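Local coordinates for p800 reaction center core protein (Heliobacterium modesticaldum, PDB 5V8K), which forms the homodimeric, symmetric photosynthetic reaction centre of a heliobacterium, carrying bacteriochlorophyll g pigments and a [4Fe-4S] cluster for light-driven charge separation, at the interface of chains A and B. Residues are numbered along the deposited sequence; one frame, centred on the assembly and turned at random. Chains: chain A/B, p800 reaction center core protein.

The interface of chains A and B. Residues chain A 315, 318-319, 322, 402; chain B 549, 552-553, 556.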
loop_
_atom_site.group_PDB
_atom_site.type_symbol
_atom_site.label_atom_id
_atom_site.label_comp_id
_atom_site.label_asym_id
_atom_site.label_seq_id
_atom_site.Cartn_x
_atom_site.Cartn_y
_atom_site.Cartn_z
ATOM N N LYS A 315 -25.531 -16.121 -12.026
ATOM C CA LYS A 315 -25.559 -14.671 -12.209
ATOM C C LYS A 315 -26.576 -14.016 -11.285
ATOM O O LYS A 315 -26.286 -12.985 -10.679
ATOM C CB LYS A 315 -25.857 -14.310 -13.659
ATOM C CG LYS A 315 -24.863 -14.847 -14.667
ATOM C CD LYS A 315 -24.965 -14.104 -15.968
ATOM C CE LYS A 315 -24.705 -14.953 -17.165
ATOM N NZ LYS A 315 -25.933 -15.654 -17.615
ATOM N N LEU A 318 -25.116 -14.364 -7.592
ATOM C CA LEU A 318 -23.991 -13.480 -7.319
ATOM C C LEU A 318 -24.375 -12.019 -7.478
ATOM O O LEU A 318 -23.882 -11.182 -6.728
ATOM C CB LEU A 318 -22.795 -13.803 -8.202
ATOM C CG LEU A 318 -21.482 -13.241 -7.666
ATOM C CD1 LEU A 318 -21.124 -13.874 -6.348
ATOM C CD2 LEU A 318 -20.307 -13.441 -8.658
ATOM N N ALA A 319 -25.275 -11.691 -8.417
ATOM C CA ALA A 319 -25.704 -10.305 -8.542
ATOM C C ALA A 319 -26.412 -9.841 -7.284
ATOM O O ALA A 319 -26.342 -8.666 -6.925
ATOM C CB ALA A 319 -26.631 -10.123 -9.771
ATOM N N MET A 322 -23.743 -8.888 -4.812
ATOM C CA MET A 322 -23.067 -7.646 -5.170
ATOM C C MET A 322 -23.947 -6.436 -4.870
ATOM O O MET A 322 -23.459 -5.395 -4.431
ATOM C CB MET A 322 -22.675 -7.666 -6.648
ATOM C CG MET A 322 -21.496 -8.564 -6.991
ATOM S SD MET A 322 -21.222 -8.538 -8.790
ATOM C CE MET A 322 -19.931 -9.756 -9.011
ATOM N N PHE A 402 -18.823 -21.174 -8.494
ATOM C CA PHE A 402 -18.115 -20.889 -9.735
ATOM C C PHE A 402 -16.847 -21.720 -9.955
ATOM O O PHE A 402 -16.093 -21.434 -10.891
ATOM C CB PHE A 402 -17.724 -19.406 -9.791
ATOM C CG PHE A 402 -18.866 -18.453 -10.067
ATOM C CD1 PHE A 402 -20.026 -18.471 -9.305
ATOM C CD2 PHE A 402 -18.732 -17.472 -11.041
ATOM C CE1 PHE A 402 -21.044 -17.568 -9.554
ATOM C CE2 PHE A 402 -19.742 -16.567 -11.273
ATOM C CZ PHE A 402 -20.897 -16.608 -10.525
ATOM N N GLY B 549 -16.010 -11.844 -12.947
ATOM C CA GLY B 549 -16.969 -11.103 -12.150
ATOM C C GLY B 549 -17.634 -9.997 -12.951
ATOM O O GLY B 549 -18.782 -9.630 -12.688
ATOM N N VAL B 552 -21.088 -10.669 -14.445
ATOM C CA VAL B 552 -22.236 -10.555 -13.553
ATOM C C VAL B 552 -22.692 -9.100 -13.460
ATOM O O VAL B 552 -23.892 -8.811 -13.455
ATOM C CB VAL B 552 -21.861 -11.124 -12.170
ATOM C CG1 VAL B 552 -22.992 -10.910 -11.144
ATOM C CG2 VAL B 552 -21.550 -12.582 -12.296
ATOM N N LEU B 553 -21.743 -8.172 -13.331
ATOM C CA LEU B 553 -22.098 -6.760 -13.258
ATOM C C LEU B 553 -22.760 -6.283 -14.570
ATOM O O LEU B 553 -23.791 -5.594 -14.552
ATOM C CB LEU B 553 -20.851 -5.938 -12.935
ATOM C CG LEU B 553 -20.342 -6.101 -11.490
ATOM C CD1 LEU B 553 -18.925 -5.691 -11.372
ATOM C CD2 LEU B 553 -21.161 -5.282 -10.570
ATOM N N ALA B 556 -26.212 -7.678 -14.780
ATOM C CA ALA B 556 -27.164 -7.063 -13.855
ATOM C C ALA B 556 -27.636 -5.711 -14.363
ATOM O O ALA B 556 -28.805 -5.349 -14.204
ATOM C CB ALA B 556 -26.521 -6.901 -12.480
#
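B:Val552 plugs into one side of A's helix 311-344, meeting A:Leu318, A:Ala319 and A:Met322, in a knob-like helix-to-helix contact of this homodimeric reaction centre of the PsaA/PsaB family. The valine sits on B's helix 543-560 and hides 70 Å² of its surface here. Its two methyls divide the work. CG1, anti to the backbone N (chi1 175°), lies against the backbone of A's helix, 3.6 Å from N of A:Ala319, whose short side chain probably helps to make room. CG2 turns instead to the isobutyl end of A:Leu318, 3.9 Å from CD2, the two side chains crossing at about a right angle.

One turn along the same helix from A:Ala319, A:Met322 reaches across to the partner helix. CG stands beside the backbone N (chi1 -74°) and the chain runs on extended, which carries the thioether between two B residues. Its sulfur SD is 3.7 Å from CD2 of B:Leu553 and 3.8 Å from CG1 of B:Val552. The terminal methyl CE also touches the valine and lies 3.9 Å from the carbonyl O of B:Gly549, in the preceding helical turn. Were A:Met322 cut back to alanine, the loss of sulfur and methyl would probably open a gap beside B:Val552 and leave B:Leu553 without its thioether neighbour.

Away from the valine's methyls the fit is looser. A:Phe402, with 6 Å² hidden, merely brings the CZ atom of its ring to 4.4 Å from CG2 of B:Val552, and B:Ala556 hides just 4 Å², its CB 4.2 Å from CB of A:Ala319. A:Lys315 contributes its backbone carbonyl near CG1, while its long side chain leads away from the valine. The dimer's two-fold symmetry repeats the arrangement with the chains exchanged.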